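Local coordinates for protein D-alanine--D-alanine ligase (Acinetobacter baumannii ACICU, PDB 5D8D) that joins two D-alanine molecules into D-alanyl-D-alanine at the cost of ATP, a step in building the peptidoglycan cell wall, at residues 184-189 / 234-239; 253-258 / 266-271. One frame throughout, in Å; residues are numbered along the deposited sequence.

Overall arrangement
Both interactions belong to the same four-stranded antiparallel sheet of the ATP-grasp fold, in the order 192-198, 181-189, 252-259, 264-270, and their centres lie about 8 Å apart. Interaction 1 (184-189 with 234-239) packs helix 229-245 on one face of this sheet; interaction 2 (253-258 with 266-271) is the hairpin at its edge, whose opposite face carries D255, E268 and N270, the predicted magnesium or manganese ligands in this apo structure. The two meet at T185, whose OG1 lies 2.6 Å from D255 OD1 and 2.7 Å from R253 NE, both probable hydrogen bonds. On the apolar side, F188 CE1 packs 3.6 Å from I254 CG1, joining the two contacts.

Interaction 1: 184-189 / 234-239; sequences FTISFL and KLQALC
Helix-on-sheet packing within the ATP-grasp fold brings F184, I186 and F188 of strand 181-189 against L235, Q236 and C239 of helix 229-245. The axes of the two short segments come within 9.5 Å of each other at an angle of 62°, and the contact is made by side chains, almost all of them apolar and buried. I186 is its centre. Its chi1 of -63° puts CG1 beside the backbone N, anti to the carbonyl carbon, and a chi2 of 87° turns CD1 to its contacts. CD1 touches two residues one helical turn apart, L235 through its CD1 and C239 through its SG, each at 3.6 Å. The other branch, CG2, reaches the flank of the helix, 4.0 Å from C239 CB and near the aliphatic CG of Q236. The amide of Q236 turns to the neighbouring strand, where NE2 makes a weak hydrogen bond to L194 O. F184 joins the contact through its CB, which lies 4.1 Å from the same L235 methyl, CD1, that meets I186. C239 and L235 also reach past this strand: C239 packs on I254 and L266, and L235 on F264, which ties the helix to the hairpin strands of the same sheet. At the C-terminal end of the strand segment, the F188 ring stacks with F243 further along the helix, and its CZ atom lies 4.1 Å from C239 CB and 3.5 Å from C239 O.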
# COMPACT_ATOMS: atom_id res chain seq x y z
N PHE A 184 -20.57 3.22 -14.07
CA PHE A 184 -20.37 4.66 -13.93
C PHE A 184 -18.98 5.01 -13.44
O PHE A 184 -18.37 4.18 -12.79
CB PHE A 184 -21.40 5.22 -12.96
CG PHE A 184 -22.80 4.94 -13.38
CD1 PHE A 184 -23.40 3.73 -13.06
CD2 PHE A 184 -23.50 5.86 -14.15
CE1 PHE A 184 -24.70 3.45 -13.46
CE2 PHE A 184 -24.80 5.59 -14.56
CZ PHE A 184 -25.40 4.39 -14.21
N THR A 185 -18.47 6.21 -13.77
CA THR A 185 -17.25 6.72 -13.14
C THR A 185 -17.56 8.01 -12.44
O THR A 185 -18.32 8.84 -12.91
CB THR A 185 -16.05 6.82 -14.10
OG1 THR A 185 -14.82 6.83 -13.35
CG2 THR A 185 -16.06 8.02 -14.91
N ILE A 186 -17.00 8.15 -11.26
CA ILE A 186 -17.21 9.35 -10.44
C ILE A 186 -15.84 9.93 -10.24
O ILE A 186 -15.02 9.33 -9.61
CB ILE A 186 -17.88 8.96 -9.13
CG1 ILE A 186 -19.25 8.39 -9.47
CG2 ILE A 186 -18.00 10.18 -8.22
CD1 ILE A 186 -19.27 6.91 -9.77
N SER A 187 -15.60 11.10 -10.81
CA SER A 187 -14.31 11.75 -10.76
C SER A 187 -14.20 12.59 -9.52
O SER A 187 -15.19 12.97 -8.94
CB SER A 187 -14.12 12.63 -11.99
OG SER A 187 -14.18 11.87 -13.19
N PHE A 188 -12.97 12.90 -9.12
CA PHE A 188 -12.78 13.67 -7.90
C PHE A 188 -11.89 14.86 -8.17
O PHE A 188 -10.97 14.76 -8.95
CB PHE A 188 -12.22 12.78 -6.75
CG PHE A 188 -13.28 11.95 -6.07
CD1 PHE A 188 -13.72 10.77 -6.64
CD2 PHE A 188 -13.88 12.40 -4.90
CE1 PHE A 188 -14.73 10.03 -6.07
CE2 PHE A 188 -14.89 11.65 -4.30
CZ PHE A 188 -15.30 10.45 -4.89
N LEU A 189 -12.23 15.97 -7.55
CA LEU A 189 -11.41 17.15 -7.57
C LEU A 189 -11.52 17.87 -6.24
O LEU A 189 -12.58 17.96 -5.68
CB LEU A 189 -11.82 18.07 -8.70
CG LEU A 189 -10.99 19.33 -8.82
CD1 LEU A 189 -9.57 19.03 -9.17
CD2 LEU A 189 -11.57 20.27 -9.83
N LYS A 234 -26.62 10.18 -4.22
CA LYS A 234 -26.38 9.04 -3.37
C LYS A 234 -25.12 8.26 -3.81
O LYS A 234 -24.32 7.84 -2.98
CB LYS A 234 -27.65 8.15 -3.32
CG LYS A 234 -27.85 7.26 -2.10
CD LYS A 234 -27.23 7.77 -0.77
CE LYS A 234 -27.78 9.11 -0.26
NZ LYS A 234 -29.24 9.02 0.04
N LEU A 235 -24.95 8.07 -5.11
CA LEU A 235 -23.76 7.44 -5.67
C LEU A 235 -22.50 8.26 -5.36
O LEU A 235 -21.47 7.71 -5.01
CB LEU A 235 -23.86 7.30 -7.18
CG LEU A 235 -23.40 6.05 -7.93
CD1 LEU A 235 -22.80 6.47 -9.26
CD2 LEU A 235 -22.42 5.15 -7.20
N GLN A 236 -22.58 9.58 -5.45
CA GLN A 236 -21.43 10.45 -5.15
C GLN A 236 -21.02 10.38 -3.66
O GLN A 236 -19.85 10.30 -3.35
CB GLN A 236 -21.73 11.91 -5.54
CG GLN A 236 -21.87 12.11 -7.04
CD GLN A 236 -22.33 13.50 -7.42
OE1 GLN A 236 -23.24 14.06 -6.82
NE2 GLN A 236 -21.70 14.06 -8.42
N ALA A 237 -22.01 10.39 -2.77
CA ALA A 237 -21.77 10.17 -1.33
C ALA A 237 -21.10 8.82 -1.05
O ALA A 237 -20.14 8.72 -0.30
CB ALA A 237 -23.08 10.25 -0.57
N LEU A 238 -21.62 7.79 -1.66
CA LEU A 238 -21.05 6.47 -1.51
C LEU A 238 -19.58 6.43 -1.97
O LEU A 238 -18.71 5.90 -1.28
CB LEU A 238 -21.88 5.46 -2.31
CG LEU A 238 -21.39 4.04 -2.26
CD1 LEU A 238 -21.59 3.52 -0.85
CD2 LEU A 238 -22.10 3.16 -3.30
N CYS A 239 -19.33 7.01 -3.15
CA CYS A 239 -18.00 7.06 -3.74
C CYS A 239 -17.07 7.97 -2.94
O CYS A 239 -15.89 7.71 -2.87
CB CYS A 239 -18.07 7.49 -5.21
SG CYS A 239 -18.85 6.23 -6.24

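Interaction 2: 253-258 / 266-271; sequences RIDAMQ and LLEVNT
R253 and N270 pair at one end of an antiparallel hairpin whose strands, 252-259 and 264-270, are knitted together chiefly by their backbones. R253 N donates to N270 O, and N270 N returns a bond of 2.8 Å to R253 O. D255 N then donates to E268 O at 2.9 Å. Beyond this the register slips by one residue: D255 O receives L267 N at 2.8 Å and, more weakly, E268 N at 3.5 Å. L267 and E268 thus both face D255, a classic beta bulge. Between the hydrogen-bonded pairs, the CA-H groups of I254 and V269 point at the carbonyls of E268 and R253.

Apolar contacts fill the face covered by helices 229-245 and 100-108. I254 spreads its two branches: CD1 meets V269 CG2 at 3.7 Å, while CG2 touches L266 CD2. Apart from that layer, beside the bulge, L267 CD2 packs against M257 SD, also at 3.7 Å.

Polar side chains line the other face. The carboxylates of D255 and E268 lie side by side with their planes 13° apart, and D255 OD2 is 4.3 Å from E268 OE2. R253 bends at chi3 (43°), and its NH2 forms a salt bridge with D255 OD1 at 2.8 Å, although the hydrogen-bond angle is poor. That oxygen and R253 NE also share T185 OG1. The guanidinium meets the N270 amide obliquely, with 48° between their planes. In this apo structure D255, E268 and N270, brought onto one face by the two strands, are the predicted ligands of two magnesium or manganese ions, the metal site of ATP-grasp ligases, two acids and an asparagine.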
# COMPACT_ATOMS: atom_id res chain seq x y z
N ARG A 253 -10.64 8.86 -9.78
CA ARG A 253 -11.92 8.33 -10.21
C ARG A 253 -12.23 7.09 -9.38
O ARG A 253 -11.31 6.31 -9.07
CB ARG A 253 -11.86 7.90 -11.65
CG ARG A 253 -11.77 9.02 -12.68
CD ARG A 253 -11.51 8.47 -14.09
NE ARG A 253 -12.35 7.31 -14.33
CZ ARG A 253 -12.05 6.27 -15.11
NH1 ARG A 253 -10.92 6.23 -15.81
NH2 ARG A 253 -12.93 5.26 -15.19
N ILE A 254 -13.51 6.92 -9.04
CA ILE A 254 -14.03 5.66 -8.56
C ILE A 254 -14.95 5.13 -9.61
O ILE A 254 -15.82 5.86 -10.10
CB ILE A 254 -14.87 5.86 -7.31
CG1 ILE A 254 -14.02 6.52 -6.19
CG2 ILE A 254 -15.50 4.54 -6.86
CD1 ILE A 254 -13.18 5.57 -5.37
N ASP A 255 -14.81 3.86 -9.96
CA ASP A 255 -15.79 3.20 -10.84
C ASP A 255 -16.80 2.39 -10.04
O ASP A 255 -16.46 1.76 -9.02
CB ASP A 255 -15.10 2.29 -11.82
CG ASP A 255 -14.26 3.06 -12.84
OD1 ASP A 255 -14.34 4.32 -12.96
OD2 ASP A 255 -13.51 2.35 -13.54
N ALA A 256 -18.03 2.39 -10.51
CA ALA A 256 -19.10 1.69 -9.81
C ALA A 256 -20.13 1.13 -10.79
O ALA A 256 -20.18 1.53 -11.95
CB ALA A 256 -19.75 2.62 -8.79
N MET A 257 -20.91 0.18 -10.29
CA MET A 257 -22.02 -0.46 -11.00
C MET A 257 -23.35 -0.06 -10.34
O MET A 257 -23.42 0.06 -9.12
CB MET A 257 -21.85 -1.97 -10.88
CG MET A 257 -22.18 -2.75 -12.13
SD MET A 257 -20.94 -2.52 -13.41
CE MET A 257 -20.96 -4.13 -14.23
N GLN A 258 -24.41 0.17 -11.13
CA GLN A 258 -25.78 0.05 -10.58
C GLN A 258 -26.45 -1.22 -11.11
O GLN A 258 -26.42 -1.44 -12.29
CB GLN A 258 -26.66 1.25 -10.89
CG GLN A 258 -27.95 1.30 -10.02
CD GLN A 258 -28.96 2.38 -10.42
OE1 GLN A 258 -29.66 3.00 -9.57
NE2 GLN A 258 -29.06 2.60 -11.73
N LEU A 266 -19.36 -0.92 -5.73
CA LEU A 266 -18.06 -0.33 -6.00
C LEU A 266 -17.11 -1.29 -6.73
O LEU A 266 -16.96 -2.44 -6.33
CB LEU A 266 -17.40 0.11 -4.72
CG LEU A 266 -18.11 1.21 -3.96
CD1 LEU A 266 -17.58 1.18 -2.54
CD2 LEU A 266 -17.87 2.57 -4.54
N LEU A 267 -16.45 -0.77 -7.77
CA LEU A 267 -15.62 -1.59 -8.66
C LEU A 267 -14.11 -1.40 -8.42
O LEU A 267 -13.39 -2.37 -8.18
CB LEU A 267 -15.98 -1.33 -10.12
CG LEU A 267 -16.85 -2.33 -10.89
CD1 LEU A 267 -17.80 -3.15 -10.04
CD2 LEU A 267 -17.61 -1.62 -12.01
N GLU A 268 -13.64 -0.17 -8.49
CA GLU A 268 -12.22 0.10 -8.34
C GLU A 268 -11.96 1.56 -8.24
O GLU A 268 -12.86 2.37 -8.43
CB GLU A 268 -11.40 -0.50 -9.50
CG GLU A 268 -11.53 0.18 -10.83
CD GLU A 268 -10.49 -0.28 -11.83
OE1 GLU A 268 -10.42 -1.50 -12.09
OE2 GLU A 268 -9.77 0.61 -12.36
N VAL A 269 -10.71 1.89 -7.94
CA VAL A 269 -10.27 3.27 -7.76
C VAL A 269 -9.12 3.51 -8.72
O VAL A 269 -8.37 2.55 -9.05
CB VAL A 269 -9.82 3.59 -6.30
CG1 VAL A 269 -8.56 2.81 -5.90
CG2 VAL A 269 -9.55 5.06 -6.13
N ASN A 270 -9.03 4.76 -9.19
CA ASN A 270 -7.94 5.21 -10.04
C ASN A 270 -7.37 6.46 -9.47
O ASN A 270 -8.06 7.46 -9.41
CB ASN A 270 -8.42 5.45 -11.43
CG ASN A 270 -7.29 5.63 -12.40
OD1 ASN A 270 -6.16 6.01 -12.04
ND2 ASN A 270 -7.58 5.35 -13.66
N THR A 271 -6.11 6.38 -9.03
CA THR A 271 -5.40 7.51 -8.37
C THR A 271 -4.52 8.40 -9.28
O THR A 271 -4.05 9.44 -8.80
CB THR A 271 -4.47 7.01 -7.27
OG1 THR A 271 -3.58 6.04 -7.81
CG2 THR A 271 -5.25 6.42 -6.16